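Local atomic coordinates of Doc8: Type I dockerin repeat domain from family 9 glycoside hydrolase WP_009982745[Ruminococcus flavefaciens] (Ruminococcus flavefaciens FD-1, PDB entry 5M2S), a protein that probably binds a cohesin module through a calcium-loaded type I dockerin domain, thereby attaching a family 9 glycoside hydrolase to the bacterial cellulosome. Residues Gly29-Asp34 / His63-Gln68; Gly73-Asn78 / Leu88-Tyr93; Val43-Ser48 / Asn80-Ala85. All blocks are in the same frame, centred on the assembly; numbering follows the deposited sequence. Where two conformers were deposited one is given.

Contact 1 of 3, residues Gly29-Asp34 / His63-Gln68; sequences GDANCD and HHITAQ. With CA (calcium ion), chain G.
Ala31 and Ile65 meet where a calcium-binding loop of the dockerin fold, a loop-helix element resembling half an EF-hand, leans on the residues that lead into helix 67-72. The tight, buried part is formed by these two residues. Ile65 CG1 lies 3.6 Å from Ala31 O, and its CD1 reaches on to 4.3 Å from Ala31 CB. This approach follows from the first torsion of Ile65, which sets CG1 opposite the backbone N (chi1 -159°) and points the longer branch at the loop carbonyl. Behind them Ala31 packs on Ile44 and Ile45 of helix 39-50. No direct hydrogen bond joins the two segments, but one water does: it donates to Ala31 O at 2.7 Å and accepts from Thr66 N at 2.9 Å, linking the Ala31 carbonyl to the Thr66 amide. The outer side is looser and more open to solvent. There Cys33 points its CB at 63-68, and SG settles 3.7 Å from Thr66 OG1 and 4.0 Å from Gln68 CG, contacts at van der Waals range. The polar ends of both partners are engaged elsewhere: Thr66, the N-cap residue, uses OG1 to cap Gly69 N, and Gln68 NE2 bonds to Asn24 O. On the far side of the loop, Asp30, Asn32 and Asp34 each give a side-chain oxygen to the calcium, whose shell is completed by a water, Ile36 O and both carboxylate oxygens of Asp41. Asn32 also hydrogen-bonds the chain of another protein, probably the cohesin partner. The loop is tightened from within, since Asp34 N donates to the syn lone pair of Asp30 OD1 (3.2 Å, 148° at the hydrogen), the same oxygen that sits 2.3 Å from the calcium.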
ATOM      1  N   GLY B  29      11.001  -3.053  14.077  1.00  6.30           N
ATOM      2  CA  GLY B  29      10.418  -2.528  12.828  1.00  6.02           C
ATOM      3  C   GLY B  29      10.356  -1.019  12.784  1.00  5.80           C
ATOM      4  O   GLY B  29      10.141  -0.448  11.726  1.00  5.75           O
ATOM      5  N   ASP B  30      10.587  -0.357  13.923  1.00  5.75           N
ATOM      6  CA  ASP B  30      10.388   1.093  13.991  1.00  5.41           C
ATOM      7  C   ASP B  30      11.638   1.855  13.557  1.00  5.34           C
ATOM      8  O   ASP B  30      12.286   2.567  14.347  1.00  5.31           O
ATOM      9  CB  ASP B  30       9.928   1.529  15.390  1.00  5.84           C
ATOM     10  CG  ASP B  30       9.497   2.970  15.447  1.00  6.09           C
ATOM     11  OD1 ASP B  30       9.226   3.589  14.364  1.00  5.80           O
ATOM     12  OD2 ASP B  30       9.454   3.494  16.614  1.00  6.70           O
ATOM     13  N   ALA B  31      11.918   1.735  12.259  1.00  5.14           N
ATOM     14  CA  ALA B  31      13.096   2.309  11.621  1.00  5.32           C
ATOM     15  C   ALA B  31      13.106   3.822  11.641  1.00  5.78           C
ATOM     16  O   ALA B  31      14.192   4.430  11.619  1.00  6.28           O
ATOM     17  CB  ALA B  31      13.232   1.759  10.213  1.00  5.24           C
ATOM     18  N   ASN B  32      11.925   4.448  11.676  1.00  5.89           N
ATOM     19  CA  ASN B  32      11.867   5.918  11.767  1.00  6.53           C
ATOM     20  C   ASN B  32      11.632   6.475  13.197  1.00  6.98           C
ATOM     21  O   ASN B  32      11.465   7.687  13.378  1.00  7.35           O
ATOM     22  CB  ASN B  32      10.878   6.492  10.756  1.00  6.36           C
ATOM     23  CG  ASN B  32       9.442   6.163  11.065  1.00  6.52           C
ATOM     24  OD1 ASN B  32       9.119   5.722  12.167  1.00  6.72           O
ATOM     25  ND2 ASN B  32       8.576   6.332  10.072  1.00  6.68           N
ATOM     26  N   CYS B  33      11.643   5.585  14.181  1.00  7.68           N
ATOM     27  CA  CYS B  33      11.549   5.950  15.602  1.00  8.60           C
ATOM     28  C   CYS B  33      10.377   6.865  15.956  1.00  9.38           C
ATOM     29  O   CYS B  33      10.521   7.788  16.794  1.00 10.39           O
ATOM     30  CB  CYS B  33      12.852   6.580  16.064  1.00  9.13           C
ATOM     31  SG  CYS B  33      14.278   5.491  15.898  1.00 10.37           S
ATOM     32  N   ASP B  34       9.211   6.567  15.401  1.00  8.57           N
ATOM     33  CA  ASP B  34       8.006   7.315  15.725  1.00  9.32           C
ATOM     34  C   ASP B  34       7.067   6.575  16.675  1.00  9.47           C
ATOM     35  O   ASP B  34       5.993   7.090  17.018  1.00 10.65           O
ATOM     36  CB  ASP B  34       7.296   7.775  14.451  1.00  8.89           C
ATOM     37  CG  ASP B  34       6.561   6.665  13.737  1.00  8.80           C
ATOM     38  OD1 ASP B  34       6.803   5.488  14.069  1.00  7.78           O
ATOM     39  OD2 ASP B  34       5.750   7.006  12.841  1.00  8.78           O
ATOM     40  N   HIS B  63      15.299  14.169   7.884  1.00 17.71           N
ATOM     41  CA  HIS B  63      14.636  12.884   8.160  1.00 18.27           C
ATOM     42  C   HIS B  63      15.472  11.676   7.753  1.00 14.68           C
ATOM     43  O   HIS B  63      14.916  10.623   7.411  1.00 13.24           O
ATOM     44  CB  HIS B  63      13.300  12.830   7.439  1.00 22.83           C
ATOM     45  CG  HIS B  63      12.405  13.977   7.767  1.00 28.99           C
ATOM     46  ND1 HIS B  63      11.862  14.156   9.022  1.00 33.81           N
ATOM     47  CD2 HIS B  63      11.966  15.008   7.009  1.00 33.85           C
ATOM     48  CE1 HIS B  63      11.122  15.250   9.023  1.00 36.49           C
ATOM     49  NE2 HIS B  63      11.173  15.787   7.814  1.00 36.49           N
ATOM     50  N   HIS B  64      16.802  11.798   7.802  1.00 11.27           N
ATOM     51  CA  HIS B  64      17.649  10.637   7.590  1.00  9.72           C
ATOM     52  C   HIS B  64      17.421   9.603   8.699  1.00  8.68           C
ATOM     53  O   HIS B  64      16.979   9.921   9.802  1.00  8.63           O
ATOM     54  CB  HIS B  64      19.141  11.038   7.456  1.00  9.95           C
ATOM     55  CG  HIS B  64      19.780  11.459   8.744  1.00 10.20           C
ATOM     56  ND1 HIS B  64      20.241  10.557   9.675  1.00  9.91           N
ATOM     57  CD2 HIS B  64      20.073  12.688   9.244  1.00 10.80           C
ATOM     58  CE1 HIS B  64      20.755  11.203  10.707  1.00 10.74           C
ATOM     59  NE2 HIS B  64      20.671  12.497  10.467  1.00 11.18           N
ATOM     60  N   ILE B  65      17.690   8.339   8.384  1.00  7.74           N
ATOM     61  CA  ILE B  65      17.561   7.270   9.376  1.00  7.47           C
ATOM     62  C   ILE B  65      18.596   7.484  10.475  1.00  7.44           C
ATOM     63  O   ILE B  65      19.686   8.004  10.222  1.00  7.21           O
ATOM     64  CB  ILE B  65      17.695   5.876   8.711  1.00  7.20           C
ATOM     65  CG1 ILE B  65      17.077   4.762   9.575  1.00  7.36           C
ATOM     66  CG2 ILE B  65      19.141   5.544   8.400  1.00  7.52           C
ATOM     67  CD1 ILE B  65      16.942   3.470   8.804  1.00  7.45           C
ATOM     68  N   THR B  66      18.225   7.134  11.699  1.00  7.27           N
ATOM     69  CA  THR B  66      19.115   7.306  12.821  1.00  7.69           C
ATOM     70  C   THR B  66      19.736   5.977  13.226  1.00  7.27           C
ATOM     71  O   THR B  66      19.291   4.903  12.806  1.00  7.01           O
ATOM     72  CB  THR B  66      18.376   7.887  14.021  1.00  8.05           C
ATOM     73  OG1 THR B  66      17.404   6.940  14.503  1.00  7.79           O
ATOM     74  CG2 THR B  66      17.670   9.164  13.648  1.00  9.10           C
ATOM     75  N   ALA B  67      20.774   6.046  14.046  1.00  7.25           N
ATOM     76  CA  ALA B  67      21.374   4.804  14.583  1.00  7.64           C
ATOM     77  C   ALA B  67      20.356   3.904  15.273  1.00  8.05           C
ATOM     78  O   ALA B  67      20.351   2.673  15.075  1.00  8.05           O
ATOM     79  CB  ALA B  67      22.501   5.134  15.529  1.00  7.78           C
ATOM     80  N   GLN B  68      19.496   4.499  16.094  1.00  8.16           N
ATOM     81  CA  GLN B  68      18.476   3.733  16.795  1.00  9.07           C
ATOM     82  C   GLN B  68      17.525   3.122  15.773  1.00  7.91           C
ATOM     83  O   GLN B  68      17.108   1.953  15.908  1.00  7.35           O
ATOM     84  CB  GLN B  68      17.697   4.600  17.786  1.00 10.71           C
ATOM     85  CG  GLN B  68      16.666   3.807  18.578  1.00 12.48           C
ATOM     86  CD  GLN B  68      17.322   2.759  19.466  1.00 13.95           C
ATOM     87  OE1 GLN B  68      18.104   3.098  20.351  1.00 17.66           O
ATOM     88  NE2 GLN B  68      17.034   1.490  19.226  1.00 14.20           N
TER
HETATM   89 CA    CA G 202       7.741   3.862  12.667  1.00  5.93          CA
HETATM   90  O   HOH W   1      15.435   6.706  12.380  1.00  7.18           O
HETATM   91  O   HOH W   2       6.241   4.915  11.140  1.00  6.60           O

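Contact 2 of 3, residues Gly73-Asn78 / Leu88-Tyr93; sequences GDVNEN and LAIQKY. With CA (calcium ion), chain F.
A second loop-helix calcium site of the dockerin domain folds back on its own helix here, with Val75 and Asn76 of the loop resting on Ala89 and Ile90. The two backbones come nearest at Asn76 and Ala89, whose CA atoms are 6.2 Å apart. One branch of Val75 does most of the touching: CG2 is 3.8 Å from Ala89 CB and 4.1 Å from Ile90 CG1, and the Val75 and Ile90 side chains cross at about a right angle. With CG1 opposite the carbonyl carbon (chi1 -69°), CG2 of Val75 falls between the backbone N and the carbonyl carbon, on the side that faces the helix. Asn76 adds its CB, 4.2 Å from Ala89 CB. Between the segments the contact is thus apolar, without a hydrogen bond. Polar groups work on the other face of the loop. Asp74 OD1 binds the calcium at 2.3 Å, and Asn76 supplies its backbone O, not its side chain, as a direct ligand. Its amide acts one shell further out, where OD1 accepts from a calcium-bound water at 2.7 Å. Asn78 ND2 ties the turn together by donating to Asp74 O (2.8 Å, 158° at the hydrogen), nearly in its own amide plane and in the plane of the carbonyl. Beyond the two segments, Trp28 and Leu101 cover Val75, Ile90 packs on Asp41 and Ile45 of helix 39-50, and Leu88, Gln91 and Lys92 of helix 84-94 face the chain of another protein.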
ATOM      1  N   GLY B  73      15.218  -1.373  12.855  1.00  4.96           N
ATOM      2  CA  GLY B  73      14.860  -1.827  11.542  1.00  4.75           C
ATOM      3  C   GLY B  73      15.463  -3.135  11.098  1.00  4.63           C
ATOM      4  O   GLY B  73      15.053  -3.672  10.067  1.00  4.69           O
ATOM      5  N   ASP B  74      16.401  -3.661  11.875  1.00  4.74           N
ATOM      6  CA  ASP B  74      17.141  -4.885  11.489  1.00  4.80           C
ATOM      7  C   ASP B  74      16.336  -6.100  11.935  1.00  5.05           C
ATOM      8  O   ASP B  74      16.697  -6.815  12.888  1.00  5.36           O
ATOM      9  CB  ASP B  74      18.554  -4.880  12.074  1.00  4.90           C
ATOM     10  CG  ASP B  74      19.403  -6.040  11.581  1.00  4.85           C
ATOM     11  OD1 ASP B  74      18.948  -6.767  10.657  1.00  4.73           O
ATOM     12  OD2 ASP B  74      20.531  -6.213  12.114  1.00  4.82           O
ATOM     13  N   VAL B  75      15.217  -6.288  11.237  1.00  4.94           N
ATOM     14  CA  VAL B  75      14.209  -7.289  11.601  1.00  5.29           C
ATOM     15  C   VAL B  75      14.415  -8.607  10.814  1.00  5.45           C
ATOM     16  O   VAL B  75      13.944  -9.663  11.240  1.00  6.42           O
ATOM     17  CB  VAL B  75      12.762  -6.743  11.387  1.00  5.11           C
ATOM     18  CG1 VAL B  75      12.475  -5.651  12.405  1.00  5.18           C
ATOM     19  CG2 VAL B  75      12.517  -6.240   9.970  1.00  5.11           C
ATOM     20  N   ASN B  76      15.055  -8.510   9.656  1.00  5.39           N
ATOM     21  CA  ASN B  76      15.386  -9.657   8.836  1.00  5.54           C
ATOM     22  C   ASN B  76      16.837 -10.011   9.090  1.00  5.61           C
ATOM     23  O   ASN B  76      17.707  -9.151   8.977  1.00  5.61           O
ATOM     24  CB  ASN B  76      15.189  -9.341   7.348  1.00  5.47           C
ATOM     25  CG  ASN B  76      15.780 -10.412   6.443  1.00  5.73           C
ATOM     26  OD1 ASN B  76      16.953 -10.330   6.009  1.00  5.67           O
ATOM     27  ND2 ASN B  76      14.988 -11.459   6.176  1.00  6.06           N
ATOM     28  N   GLU B  77      17.088 -11.261   9.427  1.00  5.96           N
ATOM     29  CA  GLU B  77      18.447 -11.745   9.700  1.00  6.12           C
ATOM     30  C   GLU B  77      19.152 -10.820  10.707  1.00  5.97           C
ATOM     31  O   GLU B  77      20.299 -10.425  10.518  1.00  5.64           O
ATOM     32  CB  GLU B  77      19.249 -11.870   8.386  1.00  6.43           C
ATOM     33  CG  GLU B  77      18.760 -12.927   7.422  1.00  6.88           C
ATOM     34  CD  GLU B  77      19.024 -14.347   7.903  1.00  7.41           C
ATOM     35  OE1 GLU B  77      19.549 -14.514   9.018  1.00  7.64           O
ATOM     36  OE2 GLU B  77      18.751 -15.294   7.128  1.00  7.99           O
ATOM     37  N   ASN B  78      18.433 -10.473  11.786  1.00  6.08           N
ATOM     38  CA  ASN B  78      18.967  -9.574  12.799  1.00  6.21           C
ATOM     39  C   ASN B  78      20.462  -9.855  13.091  1.00  6.08           C
ATOM     40  O   ASN B  78      20.843 -11.002  13.405  1.00  6.33           O
ATOM     41  CB  ASN B  78      18.146  -9.624  14.090  1.00  6.46           C
ATOM     42  CG  ASN B  78      18.683  -8.692  15.155  1.00  6.83           C
ATOM     43  OD1 ASN B  78      19.242  -9.153  16.172  1.00  8.39           O
ATOM     44  ND2 ASN B  78      18.552  -7.399  14.933  1.00  6.79           N
ATOM     45  N   LEU B  88      11.240  -5.474   3.184  1.00  5.05           N
ATOM     46  CA  LEU B  88      10.284  -6.514   2.783  1.00  5.46           C
ATOM     47  C   LEU B  88       9.675  -7.201   3.967  1.00  5.15           C
ATOM     48  O   LEU B  88       8.481  -7.523   3.941  1.00  5.43           O
ATOM     49  CB  LEU B  88      10.953  -7.556   1.889  1.00  6.06           C
ATOM     50  CG  LEU B  88      11.492  -7.020   0.560  1.00  6.81           C
ATOM     51  CD1 LEU B  88      12.265  -8.082  -0.210  1.00  7.43           C
ATOM     52  CD2 LEU B  88      10.349  -6.521  -0.272  1.00  7.18           C
ATOM     53  N   ALA B  89      10.473  -7.461   5.016  1.00  5.03           N
ATOM     54  CA  ALA B  89       9.937  -8.091   6.218  1.00  4.93           C
ATOM     55  C   ALA B  89       8.856  -7.230   6.890  1.00  4.59           C
ATOM     56  O   ALA B  89       7.823  -7.743   7.374  1.00  4.46           O
ATOM     57  CB  ALA B  89      11.062  -8.380   7.206  1.00  5.05           C
ATOM     58  N   ILE B  90       9.092  -5.927   6.941  1.00  4.50           N
ATOM     59  CA  ILE B  90       8.098  -5.001   7.487  1.00  4.52           C
ATOM     60  C   ILE B  90       6.812  -5.103   6.655  1.00  4.65           C
ATOM     61  O   ILE B  90       5.707  -5.183   7.217  1.00  4.59           O
ATOM     62  CB  ILE B  90       8.661  -3.561   7.559  1.00  4.58           C
ATOM     63  CG1 ILE B  90       9.797  -3.507   8.591  1.00  4.70           C
ATOM     64  CG2 ILE B  90       7.562  -2.542   7.870  1.00  4.67           C
ATOM     65  CD1 ILE B  90      10.561  -2.209   8.571  1.00  4.73           C
ATOM     66  N   GLN B  91       6.937  -5.096   5.324  1.00  4.79           N
ATOM     67  CA  GLN B  91       5.767  -5.286   4.456  1.00  4.99           C
ATOM     68  C   GLN B  91       5.042  -6.596   4.748  1.00  5.18           C
ATOM     69  O   GLN B  91       3.813  -6.614   4.822  1.00  4.97           O
ATOM     70  CB  GLN B  91       6.138  -5.226   2.983  1.00  5.06           C
ATOM     71  CG  GLN B  91       6.550  -3.849   2.541  1.00  5.25           C
ATOM     72  CD  GLN B  91       7.001  -3.868   1.098  1.00  5.58           C
ATOM     73  OE1 GLN B  91       8.208  -3.977   0.817  1.00  6.52           O
ATOM     74  NE2 GLN B  91       6.052  -3.841   0.179  1.00  5.67           N
ATOM     75  N   LYS B  92       5.788  -7.681   4.939  1.00  5.57           N
ATOM     76  CA  LYS B  92       5.153  -8.972   5.227  1.00  6.08           C
ATOM     77  C   LYS B  92       4.364  -8.917   6.534  1.00  5.75           C
ATOM     78  O   LYS B  92       3.231  -9.426   6.658  1.00  5.41           O
ATOM     79  CB  LYS B  92       6.191 -10.081   5.289  1.00  7.35           C
ATOM     80  CG  LYS B  92       6.866 -10.460   3.973  1.00  8.81           C
ATOM     81  CD  LYS B  92       7.886 -11.556   4.232  1.00 11.35           C
ATOM     82  CE  LYS B  92       8.662 -11.913   2.977  1.00 14.45           C
ATOM     83  NZ  LYS B  92       9.445 -13.167   3.190  1.00 16.65           N
ATOM     84  N   TYR B  93       4.987  -8.329   7.545  1.00  5.52           N
ATOM     85  CA  TYR B  93       4.337  -8.170   8.850  1.00  5.95           C
ATOM     86  C   TYR B  93       3.034  -7.379   8.731  1.00  5.68           C
ATOM     87  O   TYR B  93       1.960  -7.781   9.239  1.00  5.74           O
ATOM     88  CB  TYR B  93       5.305  -7.471   9.814  1.00  6.33           C
ATOM     89  CG  TYR B  93       4.641  -7.115  11.083  1.00  7.16           C
ATOM     90  CD1 TYR B  93       4.268  -8.112  11.982  1.00  8.00           C
ATOM     91  CD2 TYR B  93       4.324  -5.801  11.376  1.00  7.70           C
ATOM     92  CE1 TYR B  93       3.595  -7.796  13.144  1.00  9.13           C
ATOM     93  CE2 TYR B  93       3.659  -5.469  12.548  1.00  8.90           C
ATOM     94  CZ  TYR B  93       3.301  -6.465  13.418  1.00  9.75           C
ATOM     95  OH  TYR B  93       2.641  -6.111  14.578  1.00 11.40           O
TER
HETATM   96 CA    CA F 201      18.772  -7.108   8.411  1.00  4.62          CA
HETATM   97  O   HOH W   3      18.535  -8.158   6.243  1.00  3.56           O

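Contact 3 of 3, residues Val43-Ser48 / Asn80-Ala85; sequences VIIMQS and NGITNA. With CA (calcium ion), chain F.
Thr83 OG1 is held by two groups, while the carbonyl oxygen of the same residue touches Ile45 across the contact. The hydroxyl lies 2.8 Å from a calcium-bound water in a hydrogen bond, and it accepts a weak capping bond from Ala85 N at 3.3 Å (134° at the hydrogen). Thr83 is therefore the N-cap of helix 84-94 as well as a second-shell residue of the metal site. Its backbone N donates in turn to Asp86, itself a calcium ligand. Gly81 O coordinates the ion directly at 2.3 Å, and the positive phi of Gly81 (77°) suits glycine in this loop; Asn80 is a further residue of the same metal site. Just after these ligands the chain turns its apolar face to helix 39-50. Ile45 and Ile82 meet through their short branches, CG2 to CG2 at 3.6 Å, with the two side chains crossing at about a right angle. Both branches lie opposite their own backbone N, which brings methyl against methyl between the segments. Ile45 CG2 also lies 3.8 Å from Thr83 O, so one methyl touches both Ile82 and the carbonyl of Thr83. Further out, Met46 curls back on itself, bent at chi2 and chi3, and its CE comes 3.4 Å from Asn84 OD1; Asn84 was modelled in two conformers, which makes this outer contact tentative. No hydrogen bond crosses between the segments, and of the touching residues Ile45 alone is buried. Around them, Ile45 continues onto Asp86 and Ala87 of helix 84-94 and Met46 onto Ala87, while Val43, Ile44, Met46 and Gln47 of helix 39-50 contact the chain of another protein.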
ATOM      1  N   VAL B  43       9.709   2.582   3.912  1.00  5.20           N
ATOM      2  CA  VAL B  43      10.200   3.705   3.125  1.00  5.19           C
ATOM      3  C   VAL B  43      11.573   4.188   3.621  1.00  5.57           C
ATOM      4  O   VAL B  43      12.504   4.358   2.827  1.00  5.61           O
ATOM      5  CB  VAL B  43       9.194   4.886   3.156  1.00  5.45           C
ATOM      6  CG1 VAL B  43       9.785   6.126   2.515  1.00  5.46           C
ATOM      7  CG2 VAL B  43       7.882   4.498   2.458  1.00  5.58           C
ATOM      8  N   ILE B  44      11.707   4.459   4.914  1.00  5.58           N
ATOM      9  CA  ILE B  44      12.972   5.026   5.371  1.00  5.90           C
ATOM     10  C   ILE B  44      14.174   4.073   5.129  1.00  5.91           C
ATOM     11  O   ILE B  44      15.280   4.524   4.794  1.00  5.44           O
ATOM     12  CB  ILE B  44      12.900   5.566   6.810  1.00  6.45           C
ATOM     13  CG1 ILE B  44      14.034   6.570   7.035  1.00  7.20           C
ATOM     14  CG2 ILE B  44      12.909   4.461   7.853  1.00  6.18           C
ATOM     15  CD1 ILE B  44      13.890   7.251   8.375  1.00  8.17           C
ATOM     16  N   ILE B  45      13.957   2.778   5.298  1.00  5.85           N
ATOM     17  CA  ILE B  45      14.977   1.816   4.987  1.00  6.28           C
ATOM     18  C   ILE B  45      15.352   1.906   3.498  1.00  6.70           C
ATOM     19  O   ILE B  45      16.531   1.972   3.157  1.00  6.43           O
ATOM     20  CB  ILE B  45      14.509   0.380   5.364  1.00  6.32           C
ATOM     21  CG1 ILE B  45      14.507   0.188   6.901  1.00  6.51           C
ATOM     22  CG2 ILE B  45      15.404  -0.700   4.716  1.00  6.32           C
ATOM     23  CD1 ILE B  45      13.758  -1.066   7.356  1.00  6.56           C
ATOM     24  N   MET B  46      14.352   1.942   2.605  1.00  7.20           N
ATOM     25  CA  MET B  46      14.653   1.989   1.172  1.00  8.33           C
ATOM     26  C   MET B  46      15.381   3.273   0.814  1.00  7.68           C
ATOM     27  O   MET B  46      16.291   3.260  -0.010  1.00  7.74           O
ATOM     28  CB  MET B  46      13.400   1.864   0.316  1.00 10.02           C
ATOM     29  CG  MET B  46      12.711   0.526   0.416  1.00 11.96           C
ATOM     30  SD  MET B  46      13.792  -0.896   0.154  1.00 15.72           S
ATOM     31  CE  MET B  46      14.369  -0.521  -1.521  1.00 17.19           C
ATOM     32  N   GLN B  47      15.008   4.371   1.455  1.00  7.23           N
ATOM     33  CA  GLN B  47      15.647   5.649   1.175  1.00  7.19           C
ATOM     34  C   GLN B  47      17.084   5.647   1.641  1.00  7.10           C
ATOM     35  O   GLN B  47      17.980   6.134   0.905  1.00  6.93           O
ATOM     36  CB  GLN B  47      14.886   6.774   1.851  1.00  7.52           C
ATOM     37  CG  GLN B  47      13.517   7.023   1.257  1.00  7.81           C
ATOM     38  CD  GLN B  47      12.837   8.169   1.950  1.00  8.62           C
ATOM     39  OE1 GLN B  47      12.913   8.277   3.161  1.00  9.45           O
ATOM     40  NE2 GLN B  47      12.185   9.041   1.182  1.00  8.99           N
ATOM     41  N   SER B  48      17.329   5.089   2.826  1.00  6.69           N
ATOM     42  CA  SER B  48      18.704   5.012   3.335  0.50  6.95           C
ATOM     43  C   SER B  48      19.595   4.220   2.392  1.00  7.36           C
ATOM     44  O   SER B  48      20.757   4.594   2.171  1.00  8.18           O
ATOM     45  CB  SER B  48      18.759   4.394   4.728  0.50  6.66           C
ATOM     46  OG  SER B  48      20.108   4.216   5.154  0.50  6.35           O
ATOM     47  N   ASN B  80      22.749  -8.668  10.688  1.00  5.74           N
ATOM     48  CA  ASN B  80      23.388  -8.296   9.436  1.00  5.81           C
ATOM     49  C   ASN B  80      23.157  -6.827   9.031  1.00  5.59           C
ATOM     50  O   ASN B  80      23.598  -6.398   7.946  1.00  6.04           O
ATOM     51  CB  ASN B  80      22.988  -9.227   8.280  1.00  5.82           C
ATOM     52  CG  ASN B  80      21.629  -8.891   7.717  1.00  5.54           C
ATOM     53  OD1 ASN B  80      20.829  -8.322   8.415  1.00  5.14           O
ATOM     54  ND2 ASN B  80      21.370  -9.249   6.464  1.00  5.57           N
ATOM     55  N   GLY B  81      22.491  -6.057   9.885  1.00  5.41           N
ATOM     56  CA  GLY B  81      22.251  -4.644   9.563  1.00  5.55           C
ATOM     57  C   GLY B  81      21.139  -4.466   8.572  1.00  5.66           C
ATOM     58  O   GLY B  81      20.297  -5.361   8.409  1.00  5.84           O
ATOM     59  N   ILE B  82      21.108  -3.296   7.937  1.00  5.73           N
ATOM     60  CA  ILE B  82      19.973  -2.911   7.126  1.00  5.45           C
ATOM     61  C   ILE B  82      20.191  -3.271   5.673  1.00  5.44           C
ATOM     62  O   ILE B  82      21.185  -2.844   5.031  1.00  5.47           O
ATOM     63  CB  ILE B  82      19.655  -1.420   7.290  1.00  5.54           C
ATOM     64  CG1 ILE B  82      19.246  -1.112   8.737  1.00  5.49           C
ATOM     65  CG2 ILE B  82      18.571  -1.005   6.297  1.00  5.58           C
ATOM     66  CD1 ILE B  82      17.947  -1.765   9.201  1.00  5.67           C
ATOM     67  N   THR B  83      19.283  -4.097   5.154  1.00  5.27           N
ATOM     68  CA  THR B  83      19.263  -4.419   3.738  1.00  5.53           C
ATOM     69  C   THR B  83      17.831  -4.323   3.216  1.00  5.67           C
ATOM     70  O   THR B  83      16.898  -4.136   3.992  1.00  5.14           O
ATOM     71  CB  THR B  83      19.782  -5.842   3.442  1.00  5.73           C
ATOM     72  OG1 THR B  83      18.802  -6.831   3.798  1.00  5.58           O
ATOM     73  CG2 THR B  83      21.068  -6.120   4.169  1.00  5.82           C
ATOM     74  N   ASN B  84      17.667  -4.505   1.902  1.00  6.30           N
ATOM     75  CA  ASN B  84      16.329  -4.471   1.289  0.70  7.19           C
ATOM     76  C   ASN B  84      15.364  -5.436   1.985  1.00  6.19           C
ATOM     77  O   ASN B  84      14.171  -5.144   2.148  1.00  5.72           O
ATOM     78  CB  ASN B  84      16.388  -4.815  -0.207  0.70  9.47           C
ATOM     79  CG  ASN B  84      16.930  -3.685  -1.069  0.70 12.38           C
ATOM     80  OD1 ASN B  84      16.949  -2.509  -0.672  0.70 16.66           O
ATOM     81  ND2 ASN B  84      17.370  -4.036  -2.288  0.70 15.42           N
ATOM     82  N   ALA B  85      15.875  -6.597   2.399  1.00  5.69           N
ATOM     83  CA  ALA B  85      15.047  -7.613   3.018  1.00  5.39           C
ATOM     84  C   ALA B  85      14.421  -7.177   4.324  1.00  5.07           C
ATOM     85  O   ALA B  85      13.386  -7.718   4.727  1.00  4.78           O
ATOM     86  CB  ALA B  85      15.853  -8.885   3.227  1.00  5.49           C
TER
HETATM   87 CA    CA F 201      18.772  -7.108   8.411  1.00  4.62          CA
HETATM   88  O   HOH W   3      18.535  -8.158   6.243  1.00  3.56           O

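Contacts 1 and 2 are partly buried, whereas contact 3 lies nearer the surface although its centre is closest to that of the chain. Contacts 2 and 3 share helix 84-94, one calcium ion and one water; a probable hydrogen bond from Gly81 N to Asp74 OD2 joins them. Contact 1 belongs to the other calcium site and abuts contact 3 along helix 39-50, with Ala31 CB against Ile44 CG2. The chemistry differs from place to place: contact 1 adds a bridging water and a sulfur contact to its apolar pair, contact 2 is aliphatic between its segments, and contact 3 combines an isoleucine pair with a tentative methionine-amide touch.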